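Putative regulatory protein (Streptomyces coelicolor A3, PDB 2PZ9) probably binds DNA and regulates transcription as a two-chain member of the TetR family of helix-turn-helix regulators. Local coordinates at residues R45-A49 and R125-A129; Y103-F108 and I172-A176. All blocks are in the same frame, centred on the assembly; numbering follows the deposited sequence.

Contact 1 of 2, residues R45-A49 and R125-A129; sequences RHGIA and RLELA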
# COMPACT_ATOMS: atom_id res chain seq x y z
N ARG A 45 2.01 -7.32 -14.39
CA ARG A 45 3.27 -8.05 -14.30
C ARG A 45 4.50 -7.17 -14.24
O ARG A 45 5.30 -7.25 -13.33
CB ARG A 45 3.41 -8.96 -15.51
CG ARG A 45 3.41 -10.43 -15.21
CD ARG A 45 3.26 -11.23 -16.50
NE ARG A 45 2.56 -12.49 -16.25
CZ ARG A 45 1.25 -12.61 -16.07
NH1 ARG A 45 0.45 -11.54 -16.10
NH2 ARG A 45 0.72 -13.81 -15.85
N HIS A 46 4.66 -6.32 -15.24
CA HIS A 46 5.97 -5.74 -15.50
C HIS A 46 6.00 -4.24 -15.29
O HIS A 46 7.07 -3.63 -15.29
CB HIS A 46 6.40 -6.09 -16.91
CG HIS A 46 6.53 -7.56 -17.17
ND1 HIS A 46 5.64 -8.26 -17.96
CD2 HIS A 46 7.45 -8.46 -16.75
CE1 HIS A 46 6.00 -9.53 -18.01
NE2 HIS A 46 7.09 -9.68 -17.29
N GLY A 47 4.82 -3.66 -15.08
CA GLY A 47 4.66 -2.21 -15.04
C GLY A 47 4.75 -1.64 -16.43
O GLY A 47 4.66 -2.38 -17.41
N ILE A 48 4.93 -0.33 -16.51
CA ILE A 48 5.02 0.39 -17.80
C ILE A 48 6.37 0.22 -18.52
O ILE A 48 6.42 -0.37 -19.60
CB ILE A 48 4.76 1.90 -17.64
CG1 ILE A 48 3.45 2.15 -16.89
CG2 ILE A 48 4.83 2.62 -19.01
CD1 ILE A 48 3.45 3.43 -16.12
N ALA A 49 7.46 0.73 -17.93
CA ALA A 49 8.79 0.53 -18.49
C ALA A 49 9.04 -0.95 -18.78
O ALA A 49 9.56 -1.29 -19.83
CB ALA A 49 9.86 1.10 -17.56
N ARG A 125 1.69 4.49 -9.48
CA ARG A 125 2.03 5.48 -8.44
C ARG A 125 3.52 5.73 -8.42
O ARG A 125 3.97 6.88 -8.46
CB ARG A 125 1.54 5.04 -7.07
CG ARG A 125 0.11 4.57 -7.10
CD ARG A 125 -0.52 4.61 -5.76
NE ARG A 125 -1.62 3.66 -5.70
CZ ARG A 125 -2.56 3.63 -4.76
NH1 ARG A 125 -2.56 4.52 -3.77
NH2 ARG A 125 -3.51 2.70 -4.81
N LEU A 126 4.28 4.64 -8.41
CA LEU A 126 5.74 4.66 -8.44
C LEU A 126 6.37 5.12 -9.75
O LEU A 126 7.35 5.87 -9.74
CB LEU A 126 6.28 3.27 -8.10
CG LEU A 126 6.01 2.73 -6.70
CD1 LEU A 126 6.17 1.22 -6.74
CD2 LEU A 126 6.92 3.34 -5.63
N GLU A 127 5.84 4.66 -10.87
CA GLU A 127 6.46 4.99 -12.16
C GLU A 127 6.18 6.44 -12.62
O GLU A 127 7.06 7.07 -13.20
CB GLU A 127 6.11 3.96 -13.23
CG GLU A 127 6.59 2.56 -12.94
CD GLU A 127 6.81 1.73 -14.19
OE1 GLU A 127 7.45 2.25 -15.12
OE2 GLU A 127 6.36 0.57 -14.25
N LEU A 128 5.00 6.98 -12.34
CA LEU A 128 4.65 8.35 -12.76
C LEU A 128 4.82 9.37 -11.62
O LEU A 128 5.73 10.21 -11.68
CB LEU A 128 3.25 8.38 -13.36
CG LEU A 128 3.07 7.27 -14.41
CD1 LEU A 128 1.63 6.76 -14.44
CD2 LEU A 128 3.57 7.66 -15.83
N ALA A 129 3.96 9.28 -10.59
CA ALA A 129 4.01 10.17 -9.40
C ALA A 129 4.37 11.66 -9.66
O ALA A 129 3.74 12.37 -10.46
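Glu-127 reaches out to the backbone of Ile-48 and Ala-49 and so joins the two parts of a TetR-type regulator, the first helix of the DNA-binding region (32-50) and helix 115-127 of the C-terminal region. The carboxylate suits its place because helix 32-50 is kinked here: the amides of residues 48 and 49 make no bond to the preceding turn and need other acceptors. Each oxygen serves one. OE2 of Glu-127 accepts the N-H of Ile-48 at 2.8 Å from N, a bent bond (139°) that arrives from above the carboxylate plane. Glu-127 OE1 takes the amide N of Ala-49 at 3.2 Å on its syn lone pair, in a nearly straight line (170°). This pairing fixes the rotation of the carboxylate, and the two N-H groups would probably stabilise its negative charge. The side chain spans the gap because CG lies beside the backbone N (chi1 -62°) and the chain runs extended beyond it. Gly-47 has a positive phi, which favours glycine, and a CB there would be directed at the carboxylate. A glutamine in place of Glu-127 would probably leave one of the two amides without its acceptor, since its NH2 group cannot receive an N-H. At the same place the O of Ala-49 receives a weak hydrogen bond from Lys-74 NZ. Apolar contact borders the polar pair: the Ile-48 chain runs counter to that of Glu-127, its CD1 4.0 Å from Glu-127 CB, while Tyr-78 of helix 74-92 touches both Ile-48 and Leu-128. Ile-48 and Leu-128 meet at the border of the junction, Leu-128 set roughly perpendicular to Ile-48, with Ile-48 CD1 4.2 Å from Leu-128 CD1.

Contact 2 of 2, residues Y103-F108 and I172-A176; sequences YAGILF and INQIA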
# COMPACT_ATOMS: atom_id res chain seq x y z
N TYR A 103 -18.97 -0.64 3.18
CA TYR A 103 -18.17 -0.01 2.14
C TYR A 103 -16.81 -0.69 2.01
O TYR A 103 -16.32 -0.97 0.90
CB TYR A 103 -18.01 1.49 2.43
CG TYR A 103 -17.10 2.24 1.49
CD1 TYR A 103 -16.06 3.04 1.97
CD2 TYR A 103 -17.26 2.14 0.09
CE1 TYR A 103 -15.19 3.74 1.10
CE2 TYR A 103 -16.40 2.84 -0.80
CZ TYR A 103 -15.37 3.63 -0.28
OH TYR A 103 -14.53 4.29 -1.15
N ALA A 104 -16.19 -0.98 3.15
CA ALA A 104 -14.86 -1.57 3.19
C ALA A 104 -14.90 -2.97 2.62
O ALA A 104 -13.98 -3.35 1.92
CB ALA A 104 -14.32 -1.57 4.60
N GLY A 105 -15.97 -3.71 2.92
CA GLY A 105 -16.14 -5.06 2.41
C GLY A 105 -16.22 -4.98 0.90
O GLY A 105 -15.63 -5.79 0.20
N ILE A 106 -16.93 -3.97 0.41
CA ILE A 106 -17.06 -3.73 -1.02
C ILE A 106 -15.66 -3.62 -1.70
O ILE A 106 -15.36 -4.38 -2.63
CB ILE A 106 -18.09 -2.57 -1.31
CG1 ILE A 106 -19.44 -3.15 -1.74
CG2 ILE A 106 -17.64 -1.59 -2.37
CD1 ILE A 106 -20.43 -3.44 -0.58
N LEU A 107 -14.80 -2.73 -1.18
CA LEU A 107 -13.43 -2.59 -1.70
C LEU A 107 -12.62 -3.86 -1.52
O LEU A 107 -11.80 -4.22 -2.37
CB LEU A 107 -12.70 -1.41 -1.04
CG LEU A 107 -13.34 -0.04 -1.24
CD1 LEU A 107 -12.95 1.01 -0.20
CD2 LEU A 107 -13.00 0.43 -2.66
N PHE A 108 -12.83 -4.53 -0.40
CA PHE A 108 -12.09 -5.73 -0.15
C PHE A 108 -12.37 -6.73 -1.25
O PHE A 108 -11.45 -7.32 -1.83
CB PHE A 108 -12.46 -6.32 1.19
CG PHE A 108 -11.80 -7.64 1.45
CD1 PHE A 108 -10.49 -7.68 1.95
CD2 PHE A 108 -12.46 -8.84 1.18
CE1 PHE A 108 -9.87 -8.92 2.17
CE2 PHE A 108 -11.85 -10.07 1.40
CZ PHE A 108 -10.57 -10.12 1.90
N ILE A 172 -10.13 4.28 5.51
CA ILE A 172 -10.96 3.17 5.09
C ILE A 172 -10.45 2.50 3.77
O ILE A 172 -10.37 1.27 3.67
CB ILE A 172 -12.43 3.59 5.04
CG1 ILE A 172 -12.87 3.98 6.46
CG2 ILE A 172 -13.29 2.43 4.51
CD1 ILE A 172 -14.25 4.59 6.53
N ASN A 173 -10.11 3.32 2.78
CA ASN A 173 -9.37 2.85 1.64
C ASN A 173 -8.10 2.04 1.93
O ASN A 173 -7.85 1.02 1.28
CB ASN A 173 -9.01 4.03 0.79
CG ASN A 173 -10.12 4.42 -0.10
OD1 ASN A 173 -10.14 4.02 -1.26
ND2 ASN A 173 -11.10 5.15 0.43
N GLN A 174 -7.30 2.50 2.89
CA GLN A 174 -6.08 1.78 3.28
C GLN A 174 -6.41 0.41 3.79
O GLN A 174 -6.02 -0.56 3.18
CB GLN A 174 -5.31 2.51 4.37
CG GLN A 174 -4.17 3.24 3.86
CD GLN A 174 -3.11 2.39 3.18
OE1 GLN A 174 -2.47 1.55 3.80
NE2 GLN A 174 -2.90 2.64 1.90
N ILE A 175 -7.14 0.36 4.92
CA ILE A 175 -7.49 -0.87 5.64
C ILE A 175 -8.00 -1.96 4.70
O ILE A 175 -7.67 -3.13 4.86
CB ILE A 175 -8.58 -0.62 6.73
CG1 ILE A 175 -8.45 0.78 7.32
CG2 ILE A 175 -8.48 -1.60 7.88
CD1 ILE A 175 -9.69 1.19 8.17
N ALA A 176 -8.79 -1.52 3.72
CA ALA A 176 -9.41 -2.37 2.72
C ALA A 176 -8.41 -3.06 1.81
O ALA A 176 -8.67 -4.16 1.34
CB ALA A 176 -10.37 -1.56 1.89
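Tyr-103 meets Ile-172 where helices 100-113 and 165-176 pack against each other in the all-helical C-terminal region of the TetR fold. The axes of the two short segments approach to 9.0 Å and cross at -46°, with the small Ala-104 and Ala-176 at the interface between larger side chains. With CG of Tyr-103 anti to the backbone N (chi1 175°), the ring lies so that its CD1 comes to 3.8 Å from Ile-172 CG2. Its hydroxyl is hydrogen-bonded to Lys-146 NZ and Asn-173 ND2 to Leu-169 O; the 3.9 Å between Tyr-103 OH and Asn-173 ND2 is therefore mere proximity, with ring and amide planes 70° apart. The next residue, Ala-104, offers only a methyl, whose CB faces the same Ile-172 CG2 at 4.1 Å. One turn on from Tyr-103, Leu-107 does two jobs: its CD1 lies over one face of the Tyr-103 ring, toward the rim, while its CB packs 3.7 Å from the CB of Ala-176, the most extensively covered residue of the contact. Phe-108, with Leu-205 and Arg-202 of helix 198-212 against its side chain, presents its edge to the end of the second segment: ring atom CD1 of Phe-108 lies 4.0 Å from Ala-176 O, near the ring plane.

Overall arrangement
Along the chain the segments alternate: 45-49, 103-108, 125-129, 172-176. Contact 1 pairs the first with the third, contact 2 the second with the fourth, so the two connections cross. Their centres lie 23 Å apart and their nearest atoms about 6 Å, without touching. The link between them is the consecutive pair of helices 100-113 and 115-127. Contact 2 is buried and lies wholly in the C-terminal region, whereas contact 1 is partly exposed and joins that region to the predicted DNA-binding part. Both also reach the second subunit, consistent with the C-terminal helices connecting dimer assembly to the placement of the DNA-binding helices.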